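Local coordinates for protein salmonella typhimurium DB7155 bacteriophage DET7 tailspike (Bacteriophage, PDB 2V5I) that binds the O-antigen of its Salmonella host and probably hydrolyses it, serving as the trimeric receptor-binding tailspike of bacteriophage Det7, at residues T95-F101 with T119-K124; I125-Q129 with H223-G227; N416-L422 with V433-D438; S469-H475 with W486-L492. One frame throughout, in Å; residues are numbered along the deposited sequence. Where two conformers were deposited one is given.

From the N terminus, interaction 1 comes first: 95-101 and 119-124 pair antiparallel and close an excursion between strands 85-92 and 156-161 of the parallel beta-helix. The next residues, 125-129, open interaction 2, whose partner 223-227 follows 94 residues later and ties the excursion to the helix body; the two contacts touch through the salt bridge Lys121-Glu126. About 40 Å between centres from interaction 2, interaction 3 joins parallel strands stacked in successive turns near the C-terminal end of the beta-helix. Interaction 4 is an antiparallel hairpin farther on, about 25 Å from interaction 3 between centres. The four loops follow in series, none nested or crossed.

Interaction 1. Residues T95-F101 with T119-K124; sequences TTPWVIF and TLKQSK
Gln122 lays its side chain over one face of the Trp98 indole: CG sits 3.4 Å from the centroid of the six-membered ring, 8° off the normal, a CH-pi contact. The two residues form a non-hydrogen-bonded antiparallel pair, so their side chains leave the same face of a short two-stranded sheet. With CG anti to the carbonyl carbon (chi1 -70°) and an extended chain beyond, Gln122 carries its amide along the indole, the planes 30° apart. Its NE2 ends 3.3 Å from Trp98 NE1, but both are donors and do not bond; NE2 instead reaches, weakly, a water that donates to Thr96 O. Leu120 CG adds an apolar contact, 3.9 Å from Trp98 CE3.

Backbone bonds fix this register. Val99 N gives a nearly straight bond to Lys121 O (2.7 Å), Lys121 N returns one to Val99 O, and Ser123 N binds Pro97 O, a place proline can fill because only its carbonyl is needed. Thr119 OG1 accepts Phe101 N at 3.0 Å and also bonds Val116 O, just earlier in the chain, which helps orient the hydroxyl. Other backbone groups look outward, Trp98 N to Gln152 and Ile100 to Tyr128. Lys124 NZ bonds Ser93 O and pairs with Glu92, tying the contact to strand 85-92, while Lys121 pairs with Glu126 in the following loop; these carboxylates probably balance the lysine charges.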
loop_
_atom_site.group_PDB
_atom_site.type_symbol
_atom_site.label_atom_id
_atom_site.label_comp_id
_atom_site.label_asym_id
_atom_site.label_seq_id
_atom_site.Cartn_x
_atom_site.Cartn_y
_atom_site.Cartn_z
ATOM N N THR A 95 -26.298 -11.776 -31.882
ATOM C CA THR A 95 -26.582 -13.151 -31.526
ATOM C C THR A 95 -26.480 -13.326 -30.008
ATOM O O THR A 95 -25.596 -12.733 -29.348
ATOM C CB THR A 95 -25.610 -14.098 -32.239
ATOM O OG1 THR A 95 -25.754 -13.996 -33.679
ATOM C CG2 THR A 95 -25.892 -15.529 -31.822
ATOM N N THR A 96 -27.312 -14.196 -29.453
ATOM C CA THR A 96 -27.219 -14.551 -28.033
ATOM C C THR A 96 -26.475 -15.911 -28.029
ATOM O O THR A 96 -27.029 -16.919 -28.481
ATOM C CB THR A 96 -28.604 -14.695 -27.392
ATOM O OG1 THR A 96 -29.271 -13.418 -27.361
ATOM C CG2 THR A 96 -28.528 -15.208 -25.993
ATOM N N PRO A 97 -25.213 -15.922 -27.616
ATOM C CA PRO A 97 -24.395 -17.122 -27.754
ATOM C C PRO A 97 -24.684 -18.183 -26.676
ATOM O O PRO A 97 -25.269 -17.884 -25.631
ATOM C CB PRO A 97 -22.969 -16.559 -27.556
ATOM C CG PRO A 97 -23.172 -15.411 -26.727
ATOM C CD PRO A 97 -24.469 -14.820 -26.995
ATOM N N TRP A 98 -24.252 -19.437 -26.900
ATOM C CA TRP A 98 -24.216 -20.459 -25.878
ATOM C C TRP A 98 -22.994 -20.173 -24.985
ATOM O O TRP A 98 -21.874 -20.013 -25.473
ATOM C CB TRP A 98 -24.045 -21.835 -26.464
ATOM C CG TRP A 98 -25.252 -22.278 -27.250
ATOM C CD1 TRP A 98 -25.420 -22.174 -28.573
ATOM C CD2 TRP A 98 -26.430 -22.868 -26.719
ATOM N NE1 TRP A 98 -26.682 -22.689 -28.941
ATOM C CE2 TRP A 98 -27.314 -23.100 -27.812
ATOM C CE3 TRP A 98 -26.845 -23.209 -25.449
ATOM C CZ2 TRP A 98 -28.566 -23.662 -27.649
ATOM C CZ3 TRP A 98 -28.139 -23.774 -25.290
ATOM C CH2 TRP A 98 -28.961 -23.986 -26.381
ATOM N N VAL A 99 -23.222 -20.162 -23.686
ATOM C CA VAL A 99 -22.135 -19.906 -22.735
ATOM C C VAL A 99 -22.094 -20.956 -21.630
ATOM O O VAL A 99 -23.104 -21.576 -21.316
ATOM C CB VAL A 99 -22.277 -18.501 -22.094
ATOM C CG1 VAL A 99 -22.183 -17.467 -23.133
ATOM C CG2 VAL A 99 -23.500 -18.365 -21.239
ATOM N N ILE A 100 -20.900 -21.146 -21.044
ATOM C CA ILE A 100 -20.757 -21.871 -19.796
ATOM C C ILE A 100 -20.634 -20.902 -18.610
ATOM O O ILE A 100 -20.421 -19.691 -18.794
ATOM C CB ILE A 100 -19.574 -22.874 -19.807
ATOM C CG1 ILE A 100 -18.263 -22.144 -20.063
ATOM C CG2 ILE A 100 -19.830 -23.992 -20.795
ATOM C CD1 ILE A 100 -17.013 -22.931 -19.724
ATOM N N PHE A 101 -20.942 -21.439 -17.422
ATOM C CA PHE A 101 -21.028 -20.678 -16.200
ATOM C C PHE A 101 -20.481 -21.504 -15.037
ATOM O O PHE A 101 -21.243 -22.043 -14.213
ATOM C CB PHE A 101 -22.474 -20.234 -15.949
ATOM C CG PHE A 101 -22.626 -19.130 -14.968
ATOM C CD1 PHE A 101 -22.470 -17.804 -15.355
ATOM C CD2 PHE A 101 -22.912 -19.384 -13.644
ATOM C CE1 PHE A 101 -22.654 -16.760 -14.434
ATOM C CE2 PHE A 101 -23.083 -18.330 -12.722
ATOM C CZ PHE A 101 -22.958 -17.033 -13.133
ATOM N N THR A 119 -24.113 -26.453 -17.199
ATOM C CA THR A 119 -24.422 -25.023 -17.048
ATOM C C THR A 119 -24.697 -24.338 -18.394
ATOM O O THR A 119 -25.108 -23.166 -18.428
ATOM C CB THR A 119 -23.257 -24.236 -16.357
ATOM O OG1 THR A 119 -22.124 -24.162 -17.225
ATOM C CG2 THR A 119 -22.923 -24.848 -15.005
ATOM N N LEU A 120 -24.531 -25.069 -19.472
ATOM C CA LEU A 120 -24.624 -24.512 -20.835
ATOM C C LEU A 120 -26.006 -23.901 -21.026
ATOM O O LEU A 120 -27.036 -24.534 -20.749
ATOM C CB LEU A 120 -24.354 -25.570 -21.905
ATOM C CG LEU A 120 -24.191 -25.058 -23.337
ATOM C CD1 LEU A 120 -22.859 -24.349 -23.507
ATOM C CD2 LEU A 120 -24.317 -26.206 -24.331
ATOM N N LYS A 121 -26.026 -22.635 -21.434
ATOM C CA LYS A 121 -27.262 -21.908 -21.713
ATOM C C LYS A 121 -26.998 -20.784 -22.709
ATOM O O LYS A 121 -25.839 -20.404 -22.923
ATOM C CB LYS A 121 -27.873 -21.343 -20.423
ATOM C CG LYS A 121 -27.024 -20.253 -19.739
ATOM C CD LYS A 121 -27.703 -19.598 -18.522
ATOM C CE LYS A 121 -26.686 -18.661 -17.812
ATOM N NZ LYS A 121 -27.291 -17.672 -16.830
ATOM N N GLN A 122 -28.056 -20.215 -23.288
ATOM C CA GLN A 122 -27.913 -19.046 -24.169
ATOM C C GLN A 122 -28.070 -17.770 -23.330
ATOM O O GLN A 122 -29.046 -17.609 -22.579
ATOM C CB GLN A 122 -28.925 -19.089 -25.345
ATOM C CG GLN A 122 -28.609 -20.162 -26.358
ATOM C CD GLN A 122 -29.622 -20.263 -27.506
ATOM O OE1 GLN A 122 -30.840 -20.133 -27.299
ATOM N NE2 GLN A 122 -29.106 -20.402 -28.727
ATOM N N SER A 123 -27.035 -16.907 -23.344
ATOM C CA SER A 123 -27.087 -15.685 -22.595
ATOM C C SER A 123 -26.141 -14.661 -23.214
ATOM O O SER A 123 -25.053 -15.012 -23.665
ATOM C CB SER A 123 -26.641 -15.883 -21.137
ATOM O OG SER A 123 -26.706 -14.656 -20.400
ATOM N N LYS A 124 -26.572 -13.401 -23.181
ATOM C CA LYS A 124 -25.758 -12.293 -23.604
ATOM C C LYS A 124 -25.189 -11.544 -22.394
ATOM O O LYS A 124 -24.362 -10.631 -22.553
ATOM C CB LYS A 124 -26.619 -11.297 -24.414
ATOM C CG LYS A 124 -26.071 -10.938 -25.720
ATOM C CD LYS A 124 -26.947 -9.823 -26.400
ATOM C CE LYS A 124 -27.892 -10.328 -27.426
ATOM N NZ LYS A 124 -28.479 -9.143 -28.197
HETATM O O HOH W 1 -26.786 -18.949 -30.259
#

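Interaction 2. Residues I125-Q129 with H223-G227; sequences IEGYQ and HYGSG
Tyr224, on a strand of the right-handed parallel beta-helix, supports the loop 125-129 with the face of its ring. From CB, 3.7 Å from Gly127 O, the side chain runs beneath the loop backbone. CG and CD1 lie under Gly127, and CE1 comes within 3.5 Å of Gly127 N, which sits over the centre of the ring; glycine suits this place because it easily adopts the positive phi (74°). On the same face, displaced toward the rim, Glu126 CA makes a CH-pi contact 4.0 Å from the ring centroid. CE2 meets Glu126 CB at 3.6 Å. At the tip, OH binds a water lying at the ring edge and in its plane, and this water donates to Glu126 OE1; OH is also bonded to Arg252, while Glu126 OE2 pairs with Lys121.

Past Tyr224 the chain turns through Gly225, whose backbone angles call for glycine. A second water bridges Gly225 N and Gly127 O. Tyr128, with CG between the backbone N and the carbonyl carbon (chi1 65°), rests CB 3.5 Å from Gly225 O and CD2 against Ser226 CA, and its hydroxyl goes on to Asp134. Serine, small and polar, closes the contact: Ser226 OG donates to Gln129 O at 2.7 Å, in the carbonyl plane and on a lone pair.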
loop_
_atom_site.group_PDB
_atom_site.type_symbol
_atom_site.label_atom_id
_atom_site.label_comp_id
_atom_site.label_asym_id
_atom_site.label_seq_id
_atom_site.Cartn_x
_atom_site.Cartn_y
_atom_site.Cartn_z
ATOM N N ILE A 125 -25.628 -11.910 -21.204
ATOM C CA ILE A 125 -25.341 -11.067 -20.009
ATOM C C ILE A 125 -24.389 -11.652 -18.977
ATOM O O ILE A 125 -23.855 -10.896 -18.152
ATOM C CB ILE A 125 -26.627 -10.605 -19.289
ATOM C CG1 ILE A 125 -27.328 -11.776 -18.649
ATOM C CG2 ILE A 125 -27.529 -9.877 -20.264
ATOM C CD1 ILE A 125 -28.274 -11.393 -17.552
ATOM N N GLU A 126 -24.118 -12.953 -19.023
ATOM C CA GLU A 126 -23.183 -13.547 -18.080
ATOM C C GLU A 126 -22.675 -14.872 -18.628
ATOM O O GLU A 126 -23.219 -15.418 -19.599
ATOM C CB GLU A 126 -23.834 -13.785 -16.741
ATOM C CG GLU A 126 -24.990 -14.738 -16.765
ATOM C CD GLU A 126 -25.777 -14.787 -15.426
ATOM O OE1 GLU A 126 -25.457 -14.079 -14.456
ATOM O OE2 GLU A 126 -26.725 -15.587 -15.344
ATOM N N GLY A 127 -21.633 -15.380 -18.014
ATOM C CA GLY A 127 -20.929 -16.554 -18.528
ATOM C C GLY A 127 -20.088 -16.230 -19.733
ATOM O O GLY A 127 -19.960 -15.070 -20.129
ATOM N N TYR A 128 -19.426 -17.246 -20.274
ATOM C CA TYR A 128 -18.634 -17.016 -21.486
ATOM C C TYR A 128 -18.670 -18.208 -22.447
ATOM O O TYR A 128 -18.920 -19.363 -22.060
ATOM C CB TYR A 128 -17.172 -16.657 -21.125
ATOM C CG TYR A 128 -16.387 -17.769 -20.444
ATOM C CD1 TYR A 128 -16.508 -17.994 -19.035
ATOM C CD2 TYR A 128 -15.589 -18.648 -21.154
ATOM C CE1 TYR A 128 -15.781 -18.979 -18.411
ATOM C CE2 TYR A 128 -14.905 -19.661 -20.525
ATOM C CZ TYR A 128 -15.000 -19.854 -19.146
ATOM O OH TYR A 128 -14.295 -20.854 -18.494
ATOM N N GLN A 129 -18.421 -17.887 -23.705
ATOM C CA GLN A 129 -18.329 -18.895 -24.770
ATOM C C GLN A 129 -17.073 -19.741 -24.611
ATOM O O GLN A 129 -15.968 -19.200 -24.539
ATOM C CB GLN A 129 -18.297 -18.235 -26.129
ATOM C CG GLN A 129 -19.554 -17.439 -26.491
ATOM C CD GLN A 129 -19.291 -16.450 -27.596
ATOM O OE1 GLN A 129 -19.156 -16.821 -28.748
ATOM N NE2 GLN A 129 -19.237 -15.149 -27.240
ATOM N N HIS A 223 -16.129 -7.365 -17.037
ATOM C CA HIS A 223 -16.733 -8.617 -16.527
ATOM C C HIS A 223 -16.773 -9.715 -17.615
ATOM O O HIS A 223 -17.007 -9.424 -18.814
ATOM C CB HIS A 223 -18.186 -8.403 -16.110
ATOM C CG HIS A 223 -18.400 -7.569 -14.884
ATOM N ND1 HIS A 223 -19.640 -7.459 -14.303
ATOM C CD2 HIS A 223 -17.548 -6.832 -14.110
ATOM C CE1 HIS A 223 -19.558 -6.686 -13.225
ATOM N NE2 HIS A 223 -18.297 -6.309 -13.070
ATOM N N TYR A 224 -16.527 -10.956 -17.186
ATOM C CA TYR A 224 -16.641 -12.136 -18.052
ATOM C C TYR A 224 -15.694 -12.006 -19.276
ATOM O O TYR A 224 -14.529 -11.604 -19.091
ATOM C CB TYR A 224 -18.140 -12.393 -18.422
ATOM C CG TYR A 224 -18.963 -12.777 -17.213
ATOM C CD1 TYR A 224 -18.758 -13.954 -16.580
ATOM C CD2 TYR A 224 -19.974 -11.926 -16.710
ATOM C CE1 TYR A 224 -19.521 -14.329 -15.444
ATOM C CE2 TYR A 224 -20.722 -12.285 -15.606
ATOM C CZ TYR A 224 -20.481 -13.441 -14.970
ATOM O OH TYR A 224 -21.208 -13.794 -13.836
ATOM N N GLY A 225 -16.138 -12.383 -20.468
ATOM C CA GLY A 225 -15.261 -12.501 -21.633
ATOM C C GLY A 225 -14.653 -13.909 -21.654
ATOM O O GLY A 225 -14.380 -14.531 -20.627
ATOM N N SER A 226 -14.433 -14.427 -22.849
ATOM C CA SER A 226 -13.829 -15.750 -22.974
ATOM C C SER A 226 -12.294 -15.662 -22.890
ATOM O O SER A 226 -11.619 -16.718 -22.726
ATOM C CB SER A 226 -14.134 -16.329 -24.335
ATOM O OG SER A 226 -15.515 -16.503 -24.562
ATOM N N GLY A 227 -11.768 -14.477 -23.140
ATOM C CA GLY A 227 -10.328 -14.189 -23.080
ATOM C C GLY A 227 -9.996 -13.301 -21.898
ATOM O O GLY A 227 -10.568 -13.465 -20.782
HETATM O O HOH W 2 -23.426 -12.469 -13.282
HETATM O O HOH W 3 -18.453 -13.623 -21.872
HETATM O O HOH W 4 -17.944 -15.090 -24.322
#

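Interaction 3. Residues N416-L422 with V433-D438; sequences NSTISGL and VGNLLD
Asp438 OD1 takes the backbone N-H of Gly421 on its syn lone pair at 3.0 Å, and Ser420 OG donates to Leu437 O at 2.9 Å, tilted 25° from the carbonyl plane. These side-chain bonds extend the pairing of two parallel strands from successive turns of the beta-helix, near its C-terminal end. Three backbone bonds come before them: Asn435 N to Ser417 O, Ile419 N to Asn435 O, and Leu437 N to Ile419 O (2.9 Å). Glycine tolerates the positive phi at 421; at Gly434, where the chain turns a corner, a CB would clash with Ser417 O.

One face carries Ile419 and Leu436, branched apolar residues suited to the interior. Their side chains cross obliquely, Ile419 CG2 meeting Leu436 CD1 at 3.9 Å; Phe449 of the third subunit packs on Leu436. On the other face Thr418 and Asn435 lie side by side, pointing the same way. Leu437 and Asp438 also pair with a parallel strand of the second subunit, carrying the sheet across the interface. Asp438 OD2 has Gly442 N of that subunit as a partner, and it also accepts at 2.7 Å from a water that receives Leu422 N.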
loop_
_atom_site.group_PDB
_atom_site.type_symbol
_atom_site.label_atom_id
_atom_site.label_comp_id
_atom_site.label_asym_id
_atom_site.label_seq_id
_atom_site.Cartn_x
_atom_site.Cartn_y
_atom_site.Cartn_z
ATOM N N ASN A 416 16.435 -20.848 -5.237
ATOM C CA ASN A 416 17.576 -20.029 -5.569
ATOM C C ASN A 416 17.453 -18.586 -5.028
ATOM O O ASN A 416 18.284 -17.724 -5.390
ATOM C CB ASN A 416 17.712 -20.005 -7.074
ATOM C CG ASN A 416 17.976 -21.387 -7.662
ATOM O OD1 ASN A 416 18.895 -22.087 -7.224
ATOM N ND2 ASN A 416 17.186 -21.774 -8.682
ATOM N N SER A 417 16.472 -18.345 -4.152
ATOM C CA SER A 417 16.191 -17.006 -3.663
ATOM C C SER A 417 16.605 -16.834 -2.197
ATOM O O SER A 417 16.652 -17.817 -1.456
ATOM C CB SER A 417 14.707 -16.728 -3.798
ATOM O OG SER A 417 14.342 -16.707 -5.188
ATOM N N THR A 418 16.780 -15.580 -1.798
ATOM C CA THR A 418 16.951 -15.219 -0.411
ATOM C C THR A 418 15.703 -14.478 0.043
ATOM O O THR A 418 15.266 -13.552 -0.637
ATOM C CB THR A 418 18.176 -14.352 -0.238
ATOM O OG1 THR A 418 19.344 -15.168 -0.541
ATOM C CG2 THR A 418 18.268 -13.823 1.194
ATOM N N ILE A 419 15.175 -14.876 1.207
ATOM C CA ILE A 419 13.954 -14.326 1.754
ATOM C C ILE A 419 14.219 -13.793 3.148
ATOM O O ILE A 419 14.920 -14.421 3.933
ATOM C CB ILE A 419 12.821 -15.389 1.776
ATOM C CG1 ILE A 419 12.584 -15.876 0.319
ATOM C CG2 ILE A 419 11.582 -14.786 2.478
ATOM C CD1 ILE A 419 11.430 -16.728 0.167
ATOM N N SER A 420 13.731 -12.577 3.409
ATOM C CA SER A 420 13.721 -11.995 4.744
ATOM C C SER A 420 12.320 -11.522 5.082
ATOM O O SER A 420 11.546 -11.208 4.195
ATOM C CB SER A 420 14.628 -10.768 4.840
ATOM O OG SER A 420 15.926 -11.065 4.399
ATOM N N GLY A 421 11.994 -11.478 6.375
ATOM C CA GLY A 421 10.736 -10.866 6.800
ATOM C C GLY A 421 9.528 -11.726 6.487
ATOM O O GLY A 421 8.486 -11.198 6.102
ATOM N N LEU A 422 9.688 -13.051 6.597
ATOM C CA LEU A 422 8.563 -13.986 6.370
ATOM C C LEU A 422 7.690 -14.038 7.608
ATOM O O LEU A 422 8.200 -14.338 8.700
ATOM C CB LEU A 422 9.099 -15.371 6.026
ATOM C CG LEU A 422 8.086 -16.469 5.849
ATOM C CD1 LEU A 422 7.131 -16.169 4.739
ATOM C CD2 LEU A 422 8.853 -17.795 5.563
ATOM N N VAL A 433 13.798 -22.804 0.363
ATOM C CA VAL A 433 14.403 -21.553 -0.065
ATOM C C VAL A 433 15.902 -21.673 -0.141
ATOM O O VAL A 433 16.469 -22.535 0.532
ATOM C CB VAL A 433 14.026 -20.361 0.850
ATOM C CG1 VAL A 433 12.552 -20.051 0.736
ATOM C CG2 VAL A 433 14.430 -20.629 2.302
ATOM N N GLY A 434 16.516 -20.819 -0.956
ATOM C CA GLY A 434 17.977 -20.685 -0.998
ATOM C C GLY A 434 18.547 -20.314 0.369
ATOM O O GLY A 434 19.431 -20.981 0.889
ATOM N N ASN A 435 18.036 -19.231 0.931
ATOM C CA ASN A 435 18.430 -18.801 2.268
ATOM C C ASN A 435 17.282 -17.990 2.868
ATOM O O ASN A 435 16.528 -17.336 2.162
ATOM C CB ASN A 435 19.648 -17.916 2.281
ATOM C CG ASN A 435 20.435 -18.001 3.599
ATOM O OD1 ASN A 435 20.021 -18.698 4.563
ATOM N ND2 ASN A 435 21.535 -17.289 3.672
ATOM N N LEU A 436 17.106 -18.156 4.155
ATOM C CA LEU A 436 16.118 -17.370 4.923
ATOM C C LEU A 436 16.948 -16.606 5.953
ATOM O O LEU A 436 17.705 -17.230 6.697
ATOM C CB LEU A 436 15.126 -18.298 5.623
ATOM C CG LEU A 436 13.929 -17.658 6.303
ATOM C CD1 LEU A 436 13.046 -17.023 5.287
ATOM C CD2 LEU A 436 13.152 -18.671 7.108
ATOM N N LEU A 437 16.831 -15.275 5.988
ATOM C CA LEU A 437 17.807 -14.457 6.717
ATOM C C LEU A 437 17.103 -13.306 7.412
ATOM O O LEU A 437 16.320 -12.599 6.770
ATOM C CB LEU A 437 18.813 -13.870 5.700
ATOM C CG LEU A 437 20.292 -14.174 5.605
ATOM C CD1 LEU A 437 20.682 -15.569 6.086
ATOM C CD2 LEU A 437 20.721 -13.914 4.160
ATOM N N ASP A 438 17.381 -13.105 8.721
ATOM C CA ASP A 438 16.892 -11.931 9.467
ATOM C C ASP A 438 18.041 -11.348 10.345
ATOM O O ASP A 438 18.106 -11.535 11.590
ATOM C CB ASP A 438 15.657 -12.352 10.249
ATOM C CG ASP A 438 14.451 -12.715 9.290
ATOM O OD1 ASP A 438 13.828 -11.745 8.694
ATOM O OD2 ASP A 438 14.163 -13.955 9.085
HETATM O O HOH W 5 21.978 -15.746 1.062
HETATM O O HOH W 6 11.715 -14.597 8.246
#

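Interaction 4. Residues S469-H475 with W486-L492; sequences SGALRSH and WTELTAL
His475 and Trp486 form an offset stack across an antiparallel beta hairpin: the imidazole and the six-membered ring lie 3.8 Å apart between centroids, with planes at 6°. Trp486 CZ2 sits over the centre of one imidazole face, and His475 CB covers the five-membered ring in a CH-pi contact, 3.5 Å from its centroid. Trp486 CG lies between the backbone N and the carbonyl carbon (chi1 62°), which swings the indole across to its hydrogen-bonded partner. At the imidazole edge, NE2 donates to Glu488 OE2 at 2.7 Å, near the ring plane but well above the carboxylate plane.

Stack and hydrogen bond together hold the imidazole's rotation. The same OE2 accepts from a water that receives Arg473 NH1, so it has two donors; Arg473 NE pairs with Glu455, and Glu488 OE1 bonds to Ser501. Nearby positive groups would probably favour the charged carboxylate. Backbone bonds run in pairs between Ala471 and Thr490, Arg473 and Glu488, and His475 and Trp486. Gly470 is needed where a CB would clash with Thr490 O. On the opposite face Leu472 packs on Leu489 of the second subunit and Leu489 on Leu472 of the third, and Leu472 CD1 touches Thr487 CG2 at 3.9 Å.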
loop_
_atom_site.group_PDB
_atom_site.type_symbol
_atom_site.label_atom_id
_atom_site.label_comp_id
_atom_site.label_asym_id
_atom_site.label_seq_id
_atom_site.Cartn_x
_atom_site.Cartn_y
_atom_site.Cartn_z
ATOM N N SER A 469 15.904 -28.818 16.052
ATOM C CA SER A 469 17.190 -29.357 16.429
ATOM C C SER A 469 17.610 -29.001 17.856
ATOM O O SER A 469 18.483 -29.640 18.443
ATOM C CB SER A 469 18.226 -28.898 15.414
ATOM O OG SER A 469 18.263 -27.472 15.266
ATOM N N GLY A 470 17.031 -27.926 18.369
ATOM C CA GLY A 470 17.329 -27.519 19.726
ATOM C C GLY A 470 16.489 -26.293 20.047
ATOM O O GLY A 470 15.686 -25.848 19.253
ATOM N N ALA A 471 16.628 -25.822 21.283
ATOM C CA ALA A 471 15.849 -24.664 21.751
ATOM C C ALA A 471 16.458 -23.981 22.965
ATOM O O ALA A 471 17.224 -24.576 23.740
ATOM C CB ALA A 471 14.397 -25.084 22.093
ATOM N N LEU A 472 16.091 -22.700 23.095
ATOM C CA LEU A 472 16.225 -21.929 24.318
ATOM C C LEU A 472 14.783 -21.754 24.803
ATOM O O LEU A 472 13.957 -21.229 24.062
ATOM C CB LEU A 472 16.816 -20.562 23.982
ATOM C CG LEU A 472 16.724 -19.500 25.066
ATOM C CD1 LEU A 472 17.605 -19.897 26.175
ATOM C CD2 LEU A 472 17.102 -18.075 24.486
ATOM N N ARG A 473 14.468 -22.263 26.001
ATOM C CA ARG A 473 13.089 -22.274 26.477
ATOM C C ARG A 473 13.041 -21.802 27.921
ATOM O O ARG A 473 13.941 -22.080 28.719
ATOM C CB ARG A 473 12.558 -23.719 26.412
ATOM C CG ARG A 473 12.776 -24.485 25.137
ATOM C CD ARG A 473 11.912 -25.798 25.102
ATOM N NE ARG A 473 10.492 -25.456 24.905
ATOM C CZ ARG A 473 9.456 -26.261 25.154
ATOM N NH1 ARG A 473 9.628 -27.491 25.629
ATOM N NH2 ARG A 473 8.215 -25.820 24.938
ATOM N N SER A 474 12.013 -21.023 28.243
ATOM C CA SER A 474 11.710 -20.615 29.617
ATOM C C SER A 474 10.376 -21.277 30.044
ATOM O O SER A 474 9.430 -21.351 29.262
ATOM C CB SER A 474 11.580 -19.096 29.654
ATOM O OG SER A 474 11.292 -18.669 30.967
ATOM N N HIS A 475 10.307 -21.720 31.303
ATOM C CA HIS A 475 9.165 -22.478 31.832
ATOM C C HIS A 475 8.810 -21.832 33.167
ATOM O O HIS A 475 9.702 -21.544 33.969
ATOM C CB HIS A 475 9.599 -23.887 32.174
ATOM C CG HIS A 475 10.028 -24.731 31.024
ATOM N ND1 HIS A 475 9.217 -25.722 30.507
ATOM C CD2 HIS A 475 11.211 -24.835 30.375
ATOM C CE1 HIS A 475 9.873 -26.347 29.533
ATOM N NE2 HIS A 475 11.082 -25.817 29.429
ATOM N N TRP A 486 12.320 -21.159 35.064
ATOM C CA TRP A 486 13.557 -21.852 34.733
ATOM C C TRP A 486 13.857 -21.807 33.243
ATOM O O TRP A 486 12.924 -21.858 32.444
ATOM C CB TRP A 486 13.604 -23.268 35.259
ATOM C CG TRP A 486 12.591 -24.254 34.778
ATOM C CD1 TRP A 486 11.381 -24.474 35.309
ATOM C CD2 TRP A 486 12.821 -25.336 33.853
ATOM N NE1 TRP A 486 10.778 -25.558 34.737
ATOM C CE2 TRP A 486 11.626 -26.086 33.796
ATOM C CE3 TRP A 486 13.873 -25.676 33.011
ATOM C CZ2 TRP A 486 11.504 -27.244 33.013
ATOM C CZ3 TRP A 486 13.740 -26.792 32.225
ATOM C CH2 TRP A 486 12.553 -27.555 32.205
ATOM N N THR A 487 15.145 -21.734 32.924
ATOM C CA THR A 487 15.610 -21.588 31.520
ATOM C C THR A 487 16.358 -22.878 31.157
ATOM O O THR A 487 17.139 -23.409 31.945
ATOM C CB THR A 487 16.528 -20.397 31.408
ATOM O OG1 THR A 487 15.790 -19.198 31.794
ATOM C CG2 THR A 487 16.979 -20.158 29.983
ATOM N N GLU A 488 16.160 -23.343 29.929
ATOM C CA GLU A 488 16.913 -24.500 29.456
ATOM C C GLU A 488 17.438 -24.281 28.049
ATOM O O GLU A 488 16.835 -23.582 27.225
ATOM C CB GLU A 488 16.146 -25.780 29.482
ATOM C CG GLU A 488 14.878 -25.764 28.790
ATOM C CD GLU A 488 14.164 -27.133 28.635
ATOM O OE1 GLU A 488 14.622 -28.226 29.081
ATOM O OE2 GLU A 488 13.050 -27.084 28.053
ATOM N N LEU A 489 18.557 -24.966 27.788
ATOM C CA LEU A 489 19.183 -25.054 26.491
ATOM C C LEU A 489 19.122 -26.546 26.150
ATOM O O LEU A 489 19.612 -27.375 26.918
ATOM C CB LEU A 489 20.662 -24.642 26.642
ATOM C CG LEU A 489 21.464 -24.244 25.470
ATOM C CD1 LEU A 489 20.846 -22.964 24.930
ATOM C CD2 LEU A 489 22.903 -24.031 26.024
ATOM N N THR A 490 18.447 -26.865 25.043
ATOM C CA THR A 490 18.203 -28.267 24.642
ATOM C C THR A 490 18.747 -28.610 23.270
ATOM O O THR A 490 19.032 -27.745 22.435
ATOM C CB THR A 490 16.680 -28.605 24.628
ATOM O OG1 THR A 490 16.070 -28.074 23.453
ATOM C CG2 THR A 490 15.945 -28.084 25.858
ATOM N N ALA A 491 18.858 -29.930 23.053
ATOM C CA ALA A 491 19.361 -30.479 21.782
ATOM C C ALA A 491 18.560 -31.757 21.463
ATOM O O ALA A 491 18.273 -32.587 22.347
ATOM C CB ALA A 491 20.855 -30.840 21.868
ATOM N N LEU A 492 18.331 -31.961 20.167
ATOM C CA LEU A 492 17.719 -33.167 19.602
ATOM C C LEU A 492 18.621 -34.412 19.678
ATOM O O LEU A 492 19.810 -34.368 19.379
ATOM C CB LEU A 492 17.451 -32.895 18.100
ATOM C CG LEU A 492 16.763 -33.958 17.223
ATOM C CD1 LEU A 492 15.310 -34.119 17.570
ATOM C CD2 LEU A 492 16.969 -33.633 15.736
HETATM O O HOH W 7 11.540 -28.805 26.876
HETATM O O HOH W 8 13.235 -18.799 32.679
#